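PDB 4ME2: pentacotripeptide-repeat region of PRORP domain-containing protein from Brachypodium distachyon, which probably binds group II intron RNA in the chloroplast, as a pentatricopeptide repeat protein built from stacked helix-turn-helix units. Local coordinates for residues A[53-58]-A[74-79]; A[170-175]-A[200-205]; A[177-182]-A[208-213]. All blocks are in the same frame, centred on the assembly; numbering follows the deposited sequence.

Contact 1: residues A[53-58]-A[74-79]; sequences VQALKR and SAALGR
A55 makes the first touch across the contact, its CB meeting the CB of A76 at 3.9 Å. Both methyl groups point into the space between helix 47-59 and helix 66-77, and neither has further atoms to hold the backbones apart. One residue on, L56 brings its main chain as well as its side chain into the interface. The methyl of A76 lies 3.7 Å from the backbone N of L56 and close to its CA, and the CB of L56 adds a contact of 4.0 Å with A76 CB. The alanine thus rests on the helix surface itself, beside the root of the leucine, which explains why the CA atoms of L56 and A76 come within 5.4 Å. The branch of L56 then passes beyond A76. With CG anti to the backbone N (chi1 -178°), the side chain extends to meet L77, and L56 CD2 comes within 4.1 Å of L77 CD1. The CB of L77 is not aimed at the partner helix, but the end of its side chain comes nearer, so the two leucines meet at an angle through one methyl each. L59 and A52 widen the patch, touching A76 and L77 respectively. L56 also packs on L92 and L100, and L77 on L85 and A104, tying the pair to the next two helices. No hydrogen bond crosses this apolar contact: it is the close, alanine-lined packing of consecutive helices in a helix-turn-helix array, at the N-terminal end of a pentatricopeptide repeat alpha-solenoid.

Contact 2: residues A[170-175]-A[200-205]; sequences KLTRLV and CEVDEY
In the pentatricopeptide repeat alpha-solenoid, T172 and Y205 meet where helix 168-180 packs beside the start of helix 204-216, the next helix but one along the chain; helix 184-197 lies between them in sequence. The backbones stay well separated here, with 8.3 Å between the CA atoms of T172 and Y205, and side chains bridge the distance. The two branches of T172 go different ways. Its methyl, CG2, approaches the tyrosine ring obliquely, equally near to CD2 and CE2 of Y205 at 3.7 Å, a plain van der Waals contact. Y205 reaches this position because CG is anti to the backbone N (chi1 -176°), which carries the ring toward helix 168-180 although the CB is directed elsewhere. The Y205 side chain also touches R176, one turn further along that helix. The hydroxyl of T172 is turned back on its own helix and hydrogen-bonds to the carbonyl O of V168, so this buried polar atom is satisfied locally. On the side of the incoming loop, V202 CG2 comes no closer than 4.5 Å to T172 OG1, and V202 also packs on V168, V195 and Y207. The ring is presented from the first turn of its helix, where D203 is at the N-cap and its carboxylate holds the backbone of that turn. There D203 OD2 accepts the N-H of Y205 in an Asx turn, a 3.0 Å bond with an angle of 162° at the hydrogen, the N-H arriving from above the carboxylate plane.

Contact 3: residues A[177-182]-A[208-213]; sequences ALVAKG and RVMAKG
V179 faces the flank of helix 204-216 with both methyl groups, each meeting a different kind of surface. CG1 is anti to the backbone N (chi1 165°) and is directed at G213, where it rests 3.7 Å from the CA. No side chain intervenes at that position, so the valine methyl lies directly against the main chain, and the CA atoms of V179 and G213 stand only 5.8 Å apart. Such an approach is close for two helices, and it is the glycine that leaves room for the branch of V179. The other methyl, CG2, is turned toward M210, one turn earlier on the partner helix. The CB of M210 points away from helix 168-180, but all three side-chain torsions lie between about -60° and -80° and fold the chain back, leaving M210 SD 4.4 Å from V179 CG2. This is a looser touch than that on the glycine. M210 also packs on Y191 of helix 184-197, and V179 on A187 of the same helix, so that the intervening helix also packs against the contact. No hydrogen bond joins the two segments. V179 has a second role through its backbone: helix 168-180 ends here in a Schellman motif, in which G182, at a positive phi of 81°, turns the chain and sends its N back to the O of V179 at 3.0 Å. Valine-on-glycine packing, made from the last turn of a helix, here joins helices 168-180 and 204-216 of the pentatricopeptide repeat alpha-solenoid.

In the fold
Contacts 2 and 3 are successive levels of a single interface, both joining helix 168-180 to helix 204-216; their centres lie 11 Å apart and they touch, V175 CG1 reaching M210 SD at 3.5 Å. Contact 1 joins helices 47-59 and 66-77 on the opposite side of the chain's centre, with its centre about 35 Å from each of the others. It is partly buried, whereas contacts 2 and 3 are buried, although contact 2 includes an exposed tyrosine. Chemistry follows spacing: small residues let backbones approach closely in contacts 1 and 3, through alanines and a glycine, while in contact 2 an aromatic ring spans a wider gap.

Contact 1: residues A[53-58]-A[74-79]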
ATOM      1  N   VAL A  53     -16.775   6.269 -13.196  1.00 23.27           N
ATOM      2  CA  VAL A  53     -15.858   7.353 -12.839  1.00 22.96           C
ATOM      3  C   VAL A  53     -16.642   8.650 -12.685  1.00 23.76           C
ATOM      4  O   VAL A  53     -16.452   9.397 -11.722  1.00 22.94           O
ATOM      5  CB  VAL A  53     -14.738   7.533 -13.889  1.00 23.03           C
ATOM      6  CG1 VAL A  53     -13.969   8.832 -13.660  1.00 22.81           C
ATOM      7  CG2 VAL A  53     -13.787   6.345 -13.860  1.00 22.48           C
ATOM      8  N   GLN A  54     -17.541   8.919 -13.625  1.00 24.24           N
ATOM      9  CA  GLN A  54     -18.303  10.161 -13.538  1.00 25.25           C
ATOM     10  C   GLN A  54     -19.217  10.199 -12.318  1.00 24.64           C
ATOM     11  O   GLN A  54     -19.322  11.229 -11.651  1.00 24.18           O
ATOM     12  CB  GLN A  54     -19.032  10.461 -14.849  1.00 27.13           C
ATOM     13  CG  GLN A  54     -18.073  10.891 -15.955  1.00 28.98           C
ATOM     14  CD  GLN A  54     -17.163  12.041 -15.537  1.00 31.17           C
ATOM     15  OE1 GLN A  54     -17.622  13.159 -15.309  1.00 33.98           O
ATOM     16  NE2 GLN A  54     -15.864  11.767 -15.432  1.00 31.10           N
ATOM     17  N   ALA A  55     -19.851   9.068 -12.013  1.00 23.77           N
ATOM     18  CA  ALA A  55     -20.708   8.957 -10.835  1.00 24.27           C
ATOM     19  C   ALA A  55     -19.929   9.183  -9.541  1.00 23.58           C
ATOM     20  O   ALA A  55     -20.394   9.894  -8.653  1.00 24.32           O
ATOM     21  CB  ALA A  55     -21.417   7.610 -10.809  1.00 24.50           C
ATOM     22  N   LEU A  56     -18.746   8.580  -9.429  1.00 22.41           N
ATOM     23  CA  LEU A  56     -17.951   8.734  -8.215  1.00 21.77           C
ATOM     24  C   LEU A  56     -17.551  10.195  -8.007  1.00 21.76           C
ATOM     25  O   LEU A  56     -17.594  10.701  -6.888  1.00 21.95           O
ATOM     26  CB  LEU A  56     -16.718   7.824  -8.236  1.00 21.37           C
ATOM     27  CG  LEU A  56     -15.833   7.869  -6.986  1.00 21.11           C
ATOM     28  CD1 LEU A  56     -16.654   7.701  -5.721  1.00 21.27           C
ATOM     29  CD2 LEU A  56     -14.733   6.818  -7.053  1.00 20.90           C
ATOM     30  N   LYS A  57     -17.166  10.863  -9.090  1.00 22.07           N
ATOM     31  CA  LYS A  57     -16.843  12.290  -9.036  1.00 22.57           C
ATOM     32  C   LYS A  57     -18.076  13.118  -8.635  1.00 23.23           C
ATOM     33  O   LYS A  57     -18.002  13.965  -7.744  1.00 23.07           O
ATOM     34  CB  LYS A  57     -16.232  12.749 -10.369  1.00 22.78           C
ATOM     35  CG  LYS A  57     -14.817  12.219 -10.598  1.00 23.41           C
ATOM     36  CD  LYS A  57     -14.384  12.240 -12.062  1.00 24.89           C
ATOM     37  CE  LYS A  57     -14.328  13.646 -12.635  1.00 26.25           C
ATOM     38  NZ  LYS A  57     -13.904  13.641 -14.063  1.00 27.37           N
ATOM     39  N   ARG A  58     -19.213  12.839  -9.267  1.00 24.04           N
ATOM     40  CA  ARG A  58     -20.467  13.526  -8.967  1.00 25.17           C
ATOM     41  C   ARG A  58     -20.872  13.364  -7.500  1.00 24.74           C
ATOM     42  O   ARG A  58     -21.253  14.333  -6.842  1.00 24.91           O
ATOM     43  CB  ARG A  58     -21.569  13.001  -9.889  1.00 27.12           C
ATOM     44  CG  ARG A  58     -22.924  13.668  -9.727  1.00 29.65           C
ATOM     45  CD  ARG A  58     -23.972  12.999 -10.612  1.00 31.73           C
ATOM     46  NE  ARG A  58     -24.365  11.674 -10.123  1.00 34.29           N
ATOM     47  CZ  ARG A  58     -24.231  10.534 -10.802  1.00 34.99           C
ATOM     48  NH1 ARG A  58     -23.722  10.525 -12.029  1.00 36.16           N
ATOM     49  NH2 ARG A  58     -24.625   9.393 -10.253  1.00 35.62           N
ATOM     50  N   SER A  74     -18.430   2.498  -3.143  1.00 22.21           N
ATOM     51  CA  SER A  74     -19.221   1.276  -3.232  1.00 23.23           C
ATOM     52  C   SER A  74     -20.461   1.474  -4.103  1.00 23.20           C
ATOM     53  O   SER A  74     -20.805   0.599  -4.890  1.00 23.72           O
ATOM     54  CB  SER A  74     -19.585   0.726  -1.847  1.00 25.00           C
ATOM     55  OG  SER A  74     -20.351   1.654  -1.104  1.00 27.17           O
ATOM     56  N   ALA A  75     -21.117   2.624  -3.980  1.00 22.35           N
ATOM     57  CA  ALA A  75     -22.308   2.906  -4.778  1.00 22.94           C
ATOM     58  C   ALA A  75     -21.982   3.032  -6.265  1.00 22.80           C
ATOM     59  O   ALA A  75     -22.683   2.482  -7.112  1.00 24.28           O
ATOM     60  CB  ALA A  75     -23.003   4.166  -4.277  1.00 23.33           C
ATOM     61  N   ALA A  76     -20.915   3.753  -6.587  1.00 22.13           N
ATOM     62  CA  ALA A  76     -20.608   4.033  -7.987  1.00 22.50           C
ATOM     63  C   ALA A  76     -19.902   2.876  -8.698  1.00 22.32           C
ATOM     64  O   ALA A  76     -20.101   2.661  -9.903  1.00 22.77           O
ATOM     65  CB  ALA A  76     -19.799   5.313  -8.100  1.00 22.60           C
ATOM     66  N   LEU A  77     -19.100   2.120  -7.952  1.00 22.20           N
ATOM     67  CA  LEU A  77     -18.224   1.112  -8.552  1.00 22.80           C
ATOM     68  C   LEU A  77     -18.616  -0.324  -8.220  1.00 23.42           C
ATOM     69  O   LEU A  77     -18.036  -1.270  -8.759  1.00 23.31           O
ATOM     70  CB  LEU A  77     -16.772   1.351  -8.119  1.00 22.91           C
ATOM     71  CG  LEU A  77     -16.219   2.779  -8.117  1.00 22.97           C
ATOM     72  CD1 LEU A  77     -14.805   2.797  -7.557  1.00 22.77           C
ATOM     73  CD2 LEU A  77     -16.252   3.409  -9.499  1.00 23.69           C
ATOM     74  N   GLY A  78     -19.601  -0.480  -7.345  1.00 24.01           N
ATOM     75  CA  GLY A  78     -19.941  -1.782  -6.780  1.00 25.04           C
ATOM     76  C   GLY A  78     -20.557  -2.811  -7.707  1.00 25.92           C
ATOM     77  O   GLY A  78     -20.665  -3.978  -7.343  1.00 26.53           O
ATOM     78  N   ARG A  79     -20.972  -2.388  -8.899  1.00 26.32           N
ATOM     79  CA  ARG A  79     -21.561  -3.312  -9.872  1.00 27.37           C
ATOM     80  C   ARG A  79     -20.567  -3.753 -10.952  1.00 26.32           C
ATOM     81  O   ARG A  79     -20.889  -4.601 -11.794  1.00 27.04           O
ATOM     82  CB  ARG A  79     -22.808  -2.699 -10.537  1.00 29.24           C
ATOM     83  CG  ARG A  79     -23.852  -2.094  -9.602  1.00 32.86           C
ATOM     84  CD  ARG A  79     -24.512  -3.126  -8.699  1.00 35.34           C
ATOM     85  NE  ARG A  79     -25.809  -2.664  -8.196  1.00 38.43           N
ATOM     86  CZ  ARG A  79     -26.447  -3.189  -7.151  1.00 39.53           C
ATOM     87  NH1 ARG A  79     -25.913  -4.199  -6.472  1.00 40.19           N
ATOM     88  NH2 ARG A  79     -27.621  -2.697  -6.775  1.00 41.69           N
TER

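Contact 2: residues A[170-175]-A[200-205]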
ATOM      1  N   LYS A 170       9.190  -6.475  -5.061  1.00 27.84           N
ATOM      2  CA  LYS A 170       7.976  -5.676  -4.946  1.00 27.22           C
ATOM      3  C   LYS A 170       7.790  -5.148  -3.526  1.00 26.03           C
ATOM      4  O   LYS A 170       7.368  -4.004  -3.334  1.00 24.35           O
ATOM      5  CB  LYS A 170       6.760  -6.485  -5.385  1.00 28.61           C
ATOM      6  CG  LYS A 170       6.742  -6.785  -6.872  1.00 29.64           C
ATOM      7  CD  LYS A 170       5.598  -7.717  -7.227  1.00 31.46           C
ATOM      8  CE  LYS A 170       5.019  -7.365  -8.587  1.00 33.06           C
ATOM      9  NZ  LYS A 170       3.906  -8.291  -8.941  1.00 35.32           N
ATOM     10  N   LEU A 171       8.110  -5.970  -2.532  1.00 24.98           N
ATOM     11  CA  LEU A 171       8.031  -5.522  -1.143  1.00 24.15           C
ATOM     12  C   LEU A 171       8.984  -4.353  -0.902  1.00 23.52           C
ATOM     13  O   LEU A 171       8.645  -3.394  -0.196  1.00 22.17           O
ATOM     14  CB  LEU A 171       8.342  -6.669  -0.180  1.00 25.01           C
ATOM     15  CG  LEU A 171       8.076  -6.380   1.299  1.00 25.17           C
ATOM     16  CD1 LEU A 171       6.580  -6.298   1.573  1.00 26.38           C
ATOM     17  CD2 LEU A 171       8.736  -7.430   2.180  1.00 26.81           C
ATOM     18  N   THR A 172      10.171  -4.424  -1.499  1.00 23.44           N
ATOM     19  CA  THR A 172      11.173  -3.375  -1.317  1.00 23.28           C
ATOM     20  C   THR A 172      10.734  -2.082  -2.005  1.00 22.76           C
ATOM     21  O   THR A 172      11.002  -0.984  -1.508  1.00 21.96           O
ATOM     22  CB  THR A 172      12.573  -3.820  -1.804  1.00 23.68           C
ATOM     23  OG1 THR A 172      12.956  -5.021  -1.116  1.00 24.12           O
ATOM     24  CG2 THR A 172      13.614  -2.741  -1.508  1.00 24.21           C
ATOM     25  N   ARG A 173      10.056  -2.220  -3.143  1.00 23.08           N
ATOM     26  CA  ARG A 173       9.488  -1.075  -3.854  1.00 23.15           C
ATOM     27  C   ARG A 173       8.504  -0.311  -2.978  1.00 21.11           C
ATOM     28  O   ARG A 173       8.532   0.920  -2.943  1.00 20.81           O
ATOM     29  CB  ARG A 173       8.779  -1.511  -5.137  1.00 25.50           C
ATOM     30  CG  ARG A 173       9.713  -1.814  -6.296  1.00 29.03           C
ATOM     31  CD  ARG A 173       8.983  -1.824  -7.632  1.00 31.62           C
ATOM     32  NE  ARG A 173       8.575  -0.488  -8.071  1.00 33.89           N
ATOM     33  CZ  ARG A 173       9.399   0.427  -8.580  1.00 35.17           C
ATOM     34  NH1 ARG A 173      10.697   0.174  -8.709  1.00 35.95           N
ATOM     35  NH2 ARG A 173       8.923   1.609  -8.952  1.00 36.30           N
ATOM     36  N   LEU A 174       7.636  -1.043  -2.285  1.00 20.40           N
ATOM     37  CA  LEU A 174       6.689  -0.424  -1.357  1.00 19.30           C
ATOM     38  C   LEU A 174       7.422   0.284  -0.216  1.00 18.97           C
ATOM     39  O   LEU A 174       7.088   1.421   0.139  1.00 17.95           O
ATOM     40  CB  LEU A 174       5.700  -1.458  -0.818  1.00 19.27           C
ATOM     41  CG  LEU A 174       4.765  -0.979   0.298  1.00 18.61           C
ATOM     42  CD1 LEU A 174       3.904   0.197  -0.145  1.00 18.63           C
ATOM     43  CD2 LEU A 174       3.882  -2.124   0.771  1.00 18.65           C
ATOM     44  N   VAL A 175       8.433  -0.376   0.344  1.00 19.29           N
ATOM     45  CA  VAL A 175       9.182   0.199   1.460  1.00 19.32           C
ATOM     46  C   VAL A 175       9.950   1.453   1.014  1.00 19.10           C
ATOM     47  O   VAL A 175       9.967   2.461   1.717  1.00 18.51           O
ATOM     48  CB  VAL A 175      10.124  -0.841   2.116  1.00 19.81           C
ATOM     49  CG1 VAL A 175      11.100  -0.154   3.054  1.00 19.97           C
ATOM     50  CG2 VAL A 175       9.318  -1.903   2.858  1.00 20.22           C
ATOM     51  N   CYS A 200      11.110 -13.202   6.213  1.00 43.86           N
ATOM     52  CA  CYS A 200      11.339 -12.996   4.788  1.00 43.30           C
ATOM     53  C   CYS A 200      12.812 -12.658   4.576  1.00 43.63           C
ATOM     54  O   CYS A 200      13.277 -11.599   5.002  1.00 43.61           O
ATOM     55  CB  CYS A 200      10.433 -11.882   4.253  1.00 43.02           C
ATOM     56  SG  CYS A 200      10.446 -11.662   2.456  1.00 42.77           S
ATOM     57  N   GLU A 201      13.551 -13.566   3.943  1.00 43.85           N
ATOM     58  CA  GLU A 201      14.978 -13.337   3.686  1.00 44.36           C
ATOM     59  C   GLU A 201      15.181 -12.241   2.652  1.00 42.63           C
ATOM     60  O   GLU A 201      14.751 -12.364   1.506  1.00 42.08           O
ATOM     61  CB  GLU A 201      15.698 -14.630   3.261  1.00 46.24           C
ATOM     62  CG  GLU A 201      16.636 -15.226   4.310  1.00 49.11           C
ATOM     63  CD  GLU A 201      18.119 -15.082   3.971  1.00 50.91           C
ATOM     64  OE1 GLU A 201      18.450 -14.817   2.794  1.00 52.09           O
ATOM     65  OE2 GLU A 201      18.957 -15.245   4.887  1.00 51.30           O
ATOM     66  N   VAL A 202      15.827 -11.160   3.072  1.00 41.33           N
ATOM     67  CA  VAL A 202      15.930  -9.956   2.256  1.00 40.04           C
ATOM     68  C   VAL A 202      17.390  -9.614   1.931  1.00 40.03           C
ATOM     69  O   VAL A 202      18.309 -10.254   2.443  1.00 42.11           O
ATOM     70  CB  VAL A 202      15.203  -8.781   2.950  1.00 38.86           C
ATOM     71  CG1 VAL A 202      16.119  -8.089   3.948  1.00 37.16           C
ATOM     72  CG2 VAL A 202      14.643  -7.811   1.923  1.00 37.91           C
ATOM     73  N   ASP A 203      17.594  -8.607   1.085  1.00 39.88           N
ATOM     74  CA  ASP A 203      18.922  -8.247   0.584  1.00 39.25           C
ATOM     75  C   ASP A 203      19.555  -7.112   1.391  1.00 37.06           C
ATOM     76  O   ASP A 203      18.911  -6.519   2.258  1.00 36.40           O
ATOM     77  CB  ASP A 203      18.827  -7.852  -0.901  1.00 41.12           C
ATOM     78  CG  ASP A 203      20.160  -7.384  -1.483  1.00 42.00           C
ATOM     79  OD1 ASP A 203      21.171  -8.107  -1.334  1.00 44.12           O
ATOM     80  OD2 ASP A 203      20.197  -6.291  -2.090  1.00 42.02           O
ATOM     81  N   GLU A 204      20.823  -6.819   1.101  1.00 36.43           N
ATOM     82  CA  GLU A 204      21.502  -5.663   1.682  1.00 35.66           C
ATOM     83  C   GLU A 204      20.742  -4.387   1.364  1.00 33.75           C
ATOM     84  O   GLU A 204      20.639  -3.495   2.207  1.00 32.82           O
ATOM     85  CB  GLU A 204      22.934  -5.543   1.160  1.00 37.38           C
ATOM     86  CG  GLU A 204      23.660  -4.289   1.625  1.00 39.40           C
ATOM     87  CD  GLU A 204      25.115  -4.252   1.196  1.00 40.97           C
ATOM     88  OE1 GLU A 204      25.450  -4.833   0.141  1.00 42.47           O
ATOM     89  OE2 GLU A 204      25.926  -3.631   1.913  1.00 41.99           O
ATOM     90  N   TYR A 205      20.221  -4.307   0.140  1.00 32.25           N
ATOM     91  CA  TYR A 205      19.451  -3.145  -0.297  1.00 29.69           C
ATOM     92  C   TYR A 205      18.276  -2.800   0.626  1.00 28.29           C
ATOM     93  O   TYR A 205      18.087  -1.640   0.960  1.00 27.16           O
ATOM     94  CB  TYR A 205      18.978  -3.310  -1.745  1.00 29.90           C
ATOM     95  CG  TYR A 205      18.259  -2.104  -2.303  1.00 29.14           C
ATOM     96  CD1 TYR A 205      18.837  -0.838  -2.251  1.00 29.50           C
ATOM     97  CD2 TYR A 205      17.002  -2.233  -2.887  1.00 29.08           C
ATOM     98  CE1 TYR A 205      18.182   0.267  -2.757  1.00 28.77           C
ATOM     99  CE2 TYR A 205      16.340  -1.135  -3.403  1.00 28.64           C
ATOM    100  CZ  TYR A 205      16.935   0.111  -3.331  1.00 28.96           C
ATOM    101  OH  TYR A 205      16.291   1.203  -3.844  1.00 29.54           O
TER

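Contact 3: residues A[177-182]-A[208-213]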
ATOM      1  N   ALA A 177       9.055   3.407  -1.417  1.00 18.65           N
ATOM      2  CA  ALA A 177       8.060   4.445  -1.665  1.00 18.14           C
ATOM      3  C   ALA A 177       7.627   5.080  -0.351  1.00 18.18           C
ATOM      4  O   ALA A 177       7.509   6.299  -0.257  1.00 18.27           O
ATOM      5  CB  ALA A 177       6.863   3.884  -2.424  1.00 18.16           C
ATOM      6  N   LEU A 178       7.414   4.254   0.670  1.00 17.76           N
ATOM      7  CA  LEU A 178       6.977   4.769   1.968  1.00 17.52           C
ATOM      8  C   LEU A 178       8.025   5.688   2.587  1.00 18.26           C
ATOM      9  O   LEU A 178       7.701   6.764   3.086  1.00 18.19           O
ATOM     10  CB  LEU A 178       6.649   3.624   2.925  1.00 17.19           C
ATOM     11  CG  LEU A 178       5.386   2.826   2.593  1.00 16.71           C
ATOM     12  CD1 LEU A 178       5.343   1.522   3.379  1.00 17.07           C
ATOM     13  CD2 LEU A 178       4.141   3.661   2.853  1.00 17.36           C
ATOM     14  N   VAL A 179       9.282   5.262   2.560  1.00 17.95           N
ATOM     15  CA  VAL A 179      10.359   6.074   3.110  1.00 19.19           C
ATOM     16  C   VAL A 179      10.484   7.409   2.357  1.00 19.02           C
ATOM     17  O   VAL A 179      10.550   8.470   2.981  1.00 19.61           O
ATOM     18  CB  VAL A 179      11.685   5.294   3.151  1.00 19.85           C
ATOM     19  CG1 VAL A 179      12.845   6.236   3.370  1.00 21.04           C
ATOM     20  CG2 VAL A 179      11.631   4.235   4.255  1.00 20.05           C
ATOM     21  N   ALA A 180      10.469   7.365   1.027  1.00 19.28           N
ATOM     22  CA  ALA A 180      10.543   8.601   0.237  1.00 19.26           C
ATOM     23  C   ALA A 180       9.392   9.574   0.547  1.00 20.04           C
ATOM     24  O   ALA A 180       9.590  10.792   0.572  1.00 20.12           O
ATOM     25  CB  ALA A 180      10.624   8.292  -1.258  1.00 19.44           C
ATOM     26  N   LYS A 181       8.204   9.027   0.803  1.00 19.74           N
ATOM     27  CA  LYS A 181       7.028   9.836   1.125  1.00 20.36           C
ATOM     28  C   LYS A 181       6.989  10.298   2.570  1.00 20.53           C
ATOM     29  O   LYS A 181       6.056  11.000   2.966  1.00 21.89           O
ATOM     30  CB  LYS A 181       5.747   9.074   0.805  1.00 20.99           C
ATOM     31  CG  LYS A 181       5.282   9.271  -0.618  1.00 22.45           C
ATOM     32  CD  LYS A 181       4.801  10.693  -0.835  1.00 22.65           C
ATOM     33  CE  LYS A 181       4.670  10.948  -2.314  1.00 23.72           C
ATOM     34  NZ  LYS A 181       4.428  12.382  -2.607  1.00 23.97           N
ATOM     35  N   GLY A 182       7.994   9.914   3.352  1.00 19.47           N
ATOM     36  CA  GLY A 182       8.084  10.307   4.760  1.00 19.85           C
ATOM     37  C   GLY A 182       7.237   9.495   5.724  1.00 19.75           C
ATOM     38  O   GLY A 182       7.058   9.891   6.879  1.00 20.43           O
ATOM     39  N   ARG A 208      19.680  -1.175   3.803  1.00 28.34           N
ATOM     40  CA  ARG A 208      20.197   0.170   3.603  1.00 27.88           C
ATOM     41  C   ARG A 208      19.059   1.176   3.453  1.00 27.59           C
ATOM     42  O   ARG A 208      19.129   2.275   3.997  1.00 26.27           O
ATOM     43  CB  ARG A 208      21.127   0.226   2.389  1.00 30.22           C
ATOM     44  CG  ARG A 208      22.358  -0.667   2.500  1.00 32.39           C
ATOM     45  CD  ARG A 208      23.308  -0.443   1.336  1.00 34.47           C
ATOM     46  NE  ARG A 208      23.564   0.983   1.140  1.00 36.30           N
ATOM     47  CZ  ARG A 208      24.484   1.491   0.324  1.00 38.06           C
ATOM     48  NH1 ARG A 208      25.268   0.693  -0.394  1.00 38.73           N
ATOM     49  NH2 ARG A 208      24.624   2.808   0.234  1.00 38.60           N
ATOM     50  N   VAL A 209      18.019   0.787   2.717  1.00 26.36           N
ATOM     51  CA  VAL A 209      16.841   1.636   2.547  1.00 26.12           C
ATOM     52  C   VAL A 209      16.284   2.007   3.917  1.00 24.46           C
ATOM     53  O   VAL A 209      16.050   3.183   4.207  1.00 24.50           O
ATOM     54  CB  VAL A 209      15.740   0.930   1.723  1.00 25.93           C
ATOM     55  CG1 VAL A 209      14.432   1.712   1.775  1.00 25.78           C
ATOM     56  CG2 VAL A 209      16.186   0.749   0.278  1.00 26.18           C
ATOM     57  N   MET A 210      16.102   0.987   4.748  1.00 25.00           N
ATOM     58  CA  MET A 210      15.441   1.137   6.039  1.00 24.10           C
ATOM     59  C   MET A 210      16.315   1.844   7.073  1.00 25.11           C
ATOM     60  O   MET A 210      15.854   2.764   7.747  1.00 24.16           O
ATOM     61  CB  MET A 210      14.950  -0.219   6.546  1.00 24.47           C
ATOM     62  CG  MET A 210      13.652  -0.670   5.890  1.00 23.44           C
ATOM     63  SD  MET A 210      12.291   0.447   6.295  1.00 23.48           S
ATOM     64  CE  MET A 210      12.206   0.205   8.068  1.00 22.65           C
ATOM     65  N   ALA A 211      17.574   1.430   7.186  1.00 25.77           N
ATOM     66  CA  ALA A 211      18.477   2.029   8.175  1.00 26.50           C
ATOM     67  C   ALA A 211      18.637   3.535   7.967  1.00 26.71           C
ATOM     68  O   ALA A 211      18.534   4.314   8.917  1.00 27.62           O
ATOM     69  CB  ALA A 211      19.831   1.329   8.171  1.00 26.17           C
ATOM     70  N   LYS A 212      18.870   3.945   6.722  1.00 27.35           N
ATOM     71  CA  LYS A 212      19.043   5.357   6.392  1.00 27.36           C
ATOM     72  C   LYS A 212      17.707   6.103   6.454  1.00 26.46           C
ATOM     73  O   LYS A 212      17.646   7.266   6.861  1.00 26.04           O
ATOM     74  CB  LYS A 212      19.710   5.508   5.014  1.00 29.42           C
ATOM     75  CG  LYS A 212      20.997   4.695   4.858  1.00 30.61           C
ATOM     76  CD  LYS A 212      21.492   4.598   3.416  1.00 32.66           C
ATOM     77  CE  LYS A 212      22.444   5.730   3.050  1.00 34.11           C
ATOM     78  NZ  LYS A 212      23.278   5.388   1.862  1.00 36.58           N
ATOM     79  N   GLY A 213      16.634   5.420   6.059  1.00 25.08           N
ATOM     80  CA  GLY A 213      15.298   6.005   6.101  1.00 23.92           C
ATOM     81  C   GLY A 213      14.822   6.309   7.514  1.00 23.30           C
ATOM     82  O   GLY A 213      14.366   7.416   7.794  1.00 22.88           O
TER